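Local coordinates for protein WbmS, polysaccharide deacetylase involved in O-antigen biosynthesis (Bordetella bronchiseptica, PDB 3HFT) that probably removes acetyl groups from a polysaccharide, as a zinc-binding deacetylase involved in O-antigen biosynthesis, at residues S25-N30 with V171-L176; W69-S74 with L115-G120; E109-T114 with G140-R145. One frame throughout, in Å; residues are numbered along the deposited sequence.

Interaction 1 (S25-N30 with V171-L176)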
# COMPACT_ATOMS: atom_id res chain seq x y z
N SER A 25 12.65 -5.86 13.15
CA SER A 25 13.77 -6.65 12.60
C SER A 25 13.85 -8.07 13.15
O SER A 25 14.71 -8.85 12.71
CB SER A 25 15.09 -5.94 12.86
OG SER A 25 15.21 -5.63 14.23
N ASP A 26 12.96 -8.44 14.06
CA ASP A 26 12.91 -9.82 14.55
C ASP A 26 12.13 -10.71 13.57
O ASP A 26 12.19 -11.92 13.68
CB ASP A 26 12.26 -9.90 15.94
CG ASP A 26 13.08 -9.24 17.03
OD1 ASP A 26 14.31 -9.34 17.01
OD2 ASP A 26 12.47 -8.66 17.95
N ILE A 27 11.43 -10.12 12.60
CA ILE A 27 10.65 -10.89 11.62
C ILE A 27 11.61 -11.65 10.72
O ILE A 27 12.52 -11.06 10.12
CB ILE A 27 9.77 -9.97 10.77
CG1 ILE A 27 8.71 -9.31 11.67
CG2 ILE A 27 9.10 -10.73 9.57
CD1 ILE A 27 7.99 -8.09 11.07
N ASP A 28 11.43 -12.96 10.67
CA ASP A 28 12.20 -13.83 9.80
C ASP A 28 11.17 -14.45 8.89
O ASP A 28 10.37 -15.30 9.31
CB ASP A 28 12.93 -14.88 10.60
CG ASP A 28 13.69 -15.87 9.73
OD1 ASP A 28 13.56 -15.84 8.48
OD2 ASP A 28 14.44 -16.68 10.31
N ILE A 29 11.18 -14.00 7.64
CA ILE A 29 10.17 -14.39 6.66
C ILE A 29 10.16 -15.91 6.48
O ILE A 29 9.17 -16.47 6.09
CB ILE A 29 10.41 -13.65 5.30
CG1 ILE A 29 9.15 -13.67 4.44
CG2 ILE A 29 11.65 -14.21 4.58
CD1 ILE A 29 7.97 -13.05 5.15
N ASN A 30 11.27 -16.58 6.78
CA ASN A 30 11.34 -18.04 6.66
C ASN A 30 10.85 -18.81 7.87
O ASN A 30 10.86 -20.03 7.86
CB ASN A 30 12.79 -18.47 6.39
CG ASN A 30 13.28 -17.96 5.06
OD1 ASN A 30 12.57 -18.07 4.07
ND2 ASN A 30 14.45 -17.36 5.03
N VAL A 171 11.15 -7.19 2.88
CA VAL A 171 9.98 -7.82 3.41
C VAL A 171 8.94 -6.71 3.65
O VAL A 171 9.27 -5.63 4.20
CB VAL A 171 10.31 -8.55 4.72
CG1 VAL A 171 9.03 -8.96 5.46
CG2 VAL A 171 11.23 -9.76 4.42
N ARG A 172 7.73 -6.89 3.16
CA ARG A 172 6.67 -5.95 3.44
C ARG A 172 5.93 -6.42 4.68
O ARG A 172 5.50 -7.59 4.79
CB ARG A 172 5.73 -5.80 2.26
CG ARG A 172 6.43 -5.38 1.00
CD ARG A 172 5.49 -4.59 0.15
NE ARG A 172 5.35 -3.24 0.67
CZ ARG A 172 4.69 -2.27 0.07
NH1 ARG A 172 4.09 -2.52 -1.08
NH2 ARG A 172 4.65 -1.06 0.59
N VAL A 173 5.80 -5.51 5.65
CA VAL A 173 5.17 -5.79 6.90
C VAL A 173 3.88 -4.95 7.05
O VAL A 173 3.96 -3.75 7.25
CB VAL A 173 6.14 -5.47 8.07
CG1 VAL A 173 5.45 -5.80 9.44
CG2 VAL A 173 7.51 -6.20 7.89
N PRO A 174 2.68 -5.58 6.94
CA PRO A 174 1.47 -4.77 7.02
C PRO A 174 1.09 -4.51 8.47
O PRO A 174 1.35 -5.35 9.33
CB PRO A 174 0.43 -5.68 6.37
CG PRO A 174 0.86 -7.04 6.79
CD PRO A 174 2.37 -6.99 6.71
N TYR A 175 0.44 -3.38 8.74
CA TYR A 175 0.02 -3.05 10.09
C TYR A 175 -1.45 -2.77 10.14
O TYR A 175 -2.06 -2.44 9.12
CB TYR A 175 0.85 -1.94 10.72
CG TYR A 175 0.69 -0.52 10.24
CD1 TYR A 175 1.29 -0.07 9.07
CD2 TYR A 175 0.04 0.39 11.02
CE1 TYR A 175 1.21 1.25 8.68
CE2 TYR A 175 -0.03 1.73 10.66
CZ TYR A 175 0.56 2.16 9.49
OH TYR A 175 0.53 3.49 9.15
N LEU A 176 -2.03 -3.02 11.31
CA LEU A 176 -3.48 -3.13 11.41
C LEU A 176 -4.23 -2.16 12.34
O LEU A 176 -5.46 -2.14 12.40
CB LEU A 176 -3.84 -4.59 11.78
CG LEU A 176 -3.22 -5.30 13.01
CD1 LEU A 176 -3.40 -4.52 14.33
CD2 LEU A 176 -3.76 -6.75 13.12
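Ile27 drives its CD1 methyl against the forked end of Val173, and the two side chains meet tip to tip. The methyl lies almost evenly between the prongs, 3.7 Å from Val173 CG2 to Ile27 CD1 and 3.8 Å from Val173 CG1 to the same carbon. An extended outer torsion (chi2 164°) carries CD1 that far. The other Ile27 branch, CG2, only grazes Val171 CG1 at 4.5 Å. More loosely, the Ile29 branch point CB faces Val171 CG2 at 4.1 Å; with CG1 anti to the backbone N (chi1 -161°), CD1 swings along the valine, 4.2 Å from Val171 CG1 to Ile29 CD1. The contact is thus wholly apolar, with alternate residues of 171-173 turned to the loop. Between the two isoleucines, the CB of Asp28 is directed away from 171-176, and Asp28 OD1 accepts a hydrogen bond from Asn30 N at 2.9 Å, reached from above the carboxylate plane, which makes an Asx turn. The loop before strand 39-44 lies against strand 171-172 and the residues that follow it. Tyr146 of strand 146-147 packs on both valines and bonds to Ile27 O, Ile202 touches Ile27, and Val204 of strand 203-207 backs Val173.

Interaction 2 (W69-S74 with L115-G120)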
# COMPACT_ATOMS: atom_id res chain seq x y z
N TRP A 69 11.01 2.28 16.60
CA TRP A 69 10.79 3.74 16.63
C TRP A 69 11.21 4.31 15.30
O TRP A 69 12.37 4.11 14.90
CB TRP A 69 11.63 4.40 17.75
CG TRP A 69 11.33 3.81 19.12
CD1 TRP A 69 11.75 2.61 19.59
CD2 TRP A 69 10.49 4.37 20.14
NE1 TRP A 69 11.28 2.40 20.85
CE2 TRP A 69 10.49 3.46 21.21
CE3 TRP A 69 9.79 5.57 20.27
CZ2 TRP A 69 9.76 3.67 22.38
CZ3 TRP A 69 9.06 5.79 21.44
CH2 TRP A 69 9.07 4.84 22.48
N PHE A 70 10.31 5.00 14.62
CA PHE A 70 10.66 5.57 13.32
C PHE A 70 10.99 7.06 13.45
O PHE A 70 10.13 7.86 13.77
CB PHE A 70 9.56 5.29 12.30
CG PHE A 70 9.39 3.84 12.00
CD1 PHE A 70 10.33 3.15 11.22
CD2 PHE A 70 8.27 3.16 12.43
CE1 PHE A 70 10.15 1.84 10.94
CE2 PHE A 70 8.11 1.83 12.12
CZ PHE A 70 9.06 1.17 11.40
N ALA A 71 12.27 7.39 13.24
CA ALA A 71 12.78 8.75 13.52
C ALA A 71 12.51 9.74 12.40
O ALA A 71 12.71 9.43 11.20
CB ALA A 71 14.30 8.70 13.82
N THR A 72 12.08 10.93 12.79
CA THR A 72 11.81 12.01 11.86
C THR A 72 12.91 13.06 11.82
O THR A 72 13.10 13.73 10.82
CB THR A 72 10.48 12.74 12.23
OG1 THR A 72 10.41 12.95 13.65
CG2 THR A 72 9.27 11.93 11.77
N HIS A 73 13.62 13.19 12.92
CA HIS A 73 14.52 14.32 13.08
C HIS A 73 15.59 14.00 14.10
O HIS A 73 15.52 13.00 14.81
CB HIS A 73 13.70 15.52 13.51
CG HIS A 73 13.12 15.38 14.88
ND1 HIS A 73 11.94 14.71 15.12
CD2 HIS A 73 13.57 15.81 16.08
CE1 HIS A 73 11.68 14.75 16.42
NE2 HIS A 73 12.67 15.38 17.03
N SER A 74 16.61 14.84 14.15
CA SER A 74 17.70 14.60 15.03
C SER A 74 17.35 15.09 16.43
O SER A 74 16.85 16.21 16.59
CB SER A 74 18.93 15.34 14.53
OG SER A 74 19.98 15.09 15.41
N LEU A 115 18.27 8.96 6.35
CA LEU A 115 19.08 7.81 6.75
C LEU A 115 20.27 8.22 7.61
O LEU A 115 20.78 7.40 8.37
CB LEU A 115 19.55 7.04 5.51
CG LEU A 115 18.45 6.21 4.86
CD1 LEU A 115 18.86 5.75 3.46
CD2 LEU A 115 18.12 5.04 5.76
N GLU A 116 20.70 9.49 7.52
CA GLU A 116 21.78 9.96 8.34
C GLU A 116 21.39 9.89 9.82
O GLU A 116 22.26 9.87 10.68
CB GLU A 116 22.14 11.40 7.98
CG GLU A 116 22.64 11.57 6.57
CD GLU A 116 23.05 12.99 6.23
OE1 GLU A 116 23.06 13.87 7.12
OE2 GLU A 116 23.37 13.23 5.05
N LEU A 117 20.10 9.86 10.11
CA LEU A 117 19.64 9.76 11.49
C LEU A 117 19.83 8.37 12.12
O LEU A 117 19.86 8.23 13.33
CB LEU A 117 18.15 10.09 11.57
CG LEU A 117 17.64 11.45 11.11
CD1 LEU A 117 16.09 11.44 11.15
CD2 LEU A 117 18.21 12.54 11.97
N ALA A 118 19.95 7.33 11.30
CA ALA A 118 20.11 5.97 11.83
C ALA A 118 20.91 5.14 10.85
O ALA A 118 20.36 4.25 10.20
CB ALA A 118 18.73 5.33 12.08
N PRO A 119 22.22 5.41 10.72
CA PRO A 119 22.96 4.64 9.73
C PRO A 119 22.90 3.15 10.01
O PRO A 119 22.96 2.73 11.16
CB PRO A 119 24.40 5.17 9.85
CG PRO A 119 24.46 5.91 11.11
CD PRO A 119 23.07 6.40 11.41
N GLY A 120 22.75 2.38 8.95
CA GLY A 120 22.66 0.93 9.06
C GLY A 120 21.30 0.39 9.45
O GLY A 120 21.13 -0.81 9.56
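Thr72 OG1 is gripped twice, by ND1 of the neighbouring His73 ring at 2.8 Å and by the backbone N of Trp47, just beyond the zinc ligand Asp46. Either partner in the Thr72-His73 pair could be the donor. These bonds lie in the loop that follows strand 67-71 of the parallel sheet and probably help to fix it, at the sheet end where the metal lies in this polysaccharide deacetylase fold; the zinc, bound by Asp46, His92 and His127, is about 6 Å from the Thr72 side chain. Trp47 also meets the His73 ring, with the planes about 20° apart.

The CB atoms of Thr72 and His73 are directed away from 115-120, so what Leu117 meets is largely the backbone of that loop. With CG anti to the carbonyl carbon (chi1 -59°), the fork of Leu117 projects at the loop, and its two methyls take different peptides. CD1 sits 3.6 Å from Thr72 C and 3.5 Å from His73 N, and also approaches Ala71, whose CB is 4.2 Å from Leu117 CD1. The second methyl serves the next peptide: Leu117 CD2 is 3.5 Å from Ser74 N. The contact is therefore one leucine fork laid along successive peptide groups.

Leu117 is presented by a type I beta turn running from Leu115 to Ala118, closed by a bond of 3.0 Å from Ala118 N to Leu115 O. The Leu117 carbonyl oxygen accepts from Arg82, while Ala118 rests on Leu89 and Val91 of strand 87-91. At the more exposed end, Ser74 CB touches Leu117 CD2 at 3.9 Å.

Interaction 3 (E109-T114 with G140-R145)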
# COMPACT_ATOMS: atom_id res chain seq x y z
N GLU A 109 17.29 12.51 -2.36
CA GLU A 109 17.89 13.48 -1.47
C GLU A 109 17.26 13.39 -0.09
O GLU A 109 17.98 13.39 0.92
CB GLU A 109 17.74 14.91 -2.00
CG GLU A 109 18.51 15.21 -3.29
CD GLU A 109 17.71 14.94 -4.57
OE1 GLU A 109 16.71 14.20 -4.53
OE2 GLU A 109 18.12 15.48 -5.62
N ILE A 110 15.93 13.30 -0.05
CA ILE A 110 15.21 13.25 1.23
C ILE A 110 15.51 11.96 2.01
O ILE A 110 15.71 11.99 3.23
CB ILE A 110 13.67 13.43 1.02
CG1 ILE A 110 13.32 14.85 0.53
CG2 ILE A 110 12.90 13.12 2.32
CD1 ILE A 110 11.90 15.01 0.01
N LEU A 111 15.52 10.84 1.30
CA LEU A 111 15.79 9.54 1.89
C LEU A 111 17.20 9.49 2.44
O LEU A 111 17.41 9.03 3.56
CB LEU A 111 15.62 8.43 0.85
CG LEU A 111 15.94 6.98 1.24
CD1 LEU A 111 15.12 6.51 2.51
CD2 LEU A 111 15.72 6.00 0.03
N ASP A 112 18.17 9.94 1.66
CA ASP A 112 19.55 9.92 2.10
C ASP A 112 19.76 10.81 3.32
O ASP A 112 20.46 10.43 4.25
CB ASP A 112 20.48 10.32 0.96
CG ASP A 112 20.63 9.21 -0.10
OD1 ASP A 112 20.31 8.01 0.18
OD2 ASP A 112 21.10 9.55 -1.21
N ARG A 113 19.12 11.97 3.36
CA ARG A 113 19.22 12.82 4.53
C ARG A 113 18.62 12.16 5.75
O ARG A 113 19.18 12.24 6.83
CB ARG A 113 18.53 14.16 4.33
CG ARG A 113 19.41 15.24 3.79
CD ARG A 113 18.82 16.59 4.13
NE ARG A 113 17.48 16.78 3.59
CZ ARG A 113 17.22 17.09 2.32
NH1 ARG A 113 18.19 17.23 1.46
NH2 ARG A 113 15.97 17.24 1.91
N THR A 114 17.46 11.53 5.59
CA THR A 114 16.79 10.86 6.72
C THR A 114 17.62 9.69 7.26
O THR A 114 17.68 9.45 8.48
CB THR A 114 15.42 10.33 6.29
OG1 THR A 114 14.71 11.36 5.59
CG2 THR A 114 14.62 9.85 7.50
N GLY A 140 15.52 -0.40 -0.86
CA GLY A 140 16.31 -1.63 -0.99
C GLY A 140 17.76 -1.41 -1.37
O GLY A 140 18.63 -2.05 -0.81
N GLU A 141 18.01 -0.51 -2.30
CA GLU A 141 19.37 -0.14 -2.67
C GLU A 141 20.12 0.40 -1.44
O GLU A 141 21.29 0.17 -1.33
CB GLU A 141 19.38 0.98 -3.70
CG GLU A 141 18.83 0.65 -5.07
CD GLU A 141 18.61 1.91 -5.94
OE1 GLU A 141 19.04 3.03 -5.53
OE2 GLU A 141 18.00 1.77 -7.03
N ARG A 142 19.44 1.11 -0.55
CA ARG A 142 20.08 1.65 0.66
C ARG A 142 20.11 0.66 1.82
O ARG A 142 20.36 1.03 2.97
CB ARG A 142 19.42 2.96 1.10
CG ARG A 142 19.92 4.21 0.38
CD ARG A 142 19.21 4.40 -0.90
NE ARG A 142 19.58 5.61 -1.63
CZ ARG A 142 19.16 5.84 -2.88
NH1 ARG A 142 18.39 4.95 -3.50
NH2 ARG A 142 19.51 6.96 -3.50
N ARG A 143 19.82 -0.59 1.52
CA ARG A 143 19.92 -1.67 2.48
C ARG A 143 18.88 -1.68 3.58
O ARG A 143 19.09 -2.29 4.62
CB ARG A 143 21.35 -1.75 3.07
CG ARG A 143 22.44 -1.94 2.00
CD ARG A 143 23.82 -2.12 2.65
NE ARG A 143 24.06 -1.13 3.70
N LEU A 144 17.74 -1.03 3.34
CA LEU A 144 16.58 -1.19 4.19
C LEU A 144 15.98 -2.57 3.85
O LEU A 144 16.01 -2.97 2.69
CB LEU A 144 15.56 -0.06 3.96
CG LEU A 144 16.02 1.34 4.40
CD1 LEU A 144 15.06 2.45 3.96
CD2 LEU A 144 16.21 1.39 5.92
N ARG A 145 15.50 -3.30 4.85
CA ARG A 145 14.95 -4.62 4.63
C ARG A 145 13.49 -4.73 4.95
O ARG A 145 12.82 -5.62 4.45
CB ARG A 145 15.66 -5.69 5.46
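Arg142 and Asp112 form the polar half of this contact, a salt bridge between helix 107-115 and the Schellman motif that ends helix 133-141. Arg142 NE donates to Asp112 OD1 at 3.1 Å, moderately bent at 148°. The oxygen is met on its syn side, close to the carboxylate plane, yet the two flat groups are turned 44° apart. That twist agrees with a one-armed grip: Arg142 NH2 remains 3.8 Å from Asp112 OD2, too far to make a second bond. The arginine chain bends at its second torsion (chi2 84°), and the two side chains cross at about a right angle. Arg142 NH1 pairs with Glu141 OE1 at 2.9 Å, so a single guanidinium joins two carboxylates and probably shares its charge between them.

The apolar half lies deeper. Leu111 CD2 lies over one face of the guanidinium and packs on the aliphatic Arg142 CD at 4.0 Å. Its other methyl, CD1, meets Leu144 CD1 at 4.3 Å, and Phe139 of helix 133-141 touches both leucines.

The Schellman motif pairs Leu144 N with Phe139 O and Arg143 N with Gly140 O, with Arg143 at positive phi, and so turns the chain to bring Leu144 toward the other helix. Within helix 107-115, Ile110 O accepts twice from opposite faces of its plane, from Thr114 N at 3.0 Å and from Thr114 OG1 at 2.6 Å.

In the fold
From the N terminus, residues 25-30 open the longest loop, which interaction 1 closes at 171-176; the other two contacts fall wholly within it. Residues 69-74 come next, then 109-114 and, directly after, 115-120, which closes interaction 2 before 140-145 completes interaction 3, so these two cross along the chain. Leu115 links them in space: its CD1 packs on Arg142 CG at 3.6 Å. Interaction 3 joins interaction 1 through a probable hydrogen bond from Val171 N to Arg145 O. Together they connect the N-terminal loop, the mixed sheet, helices 107-115 and 133-141, and the zinc-side end of strand 67-71 in the parallel sheet.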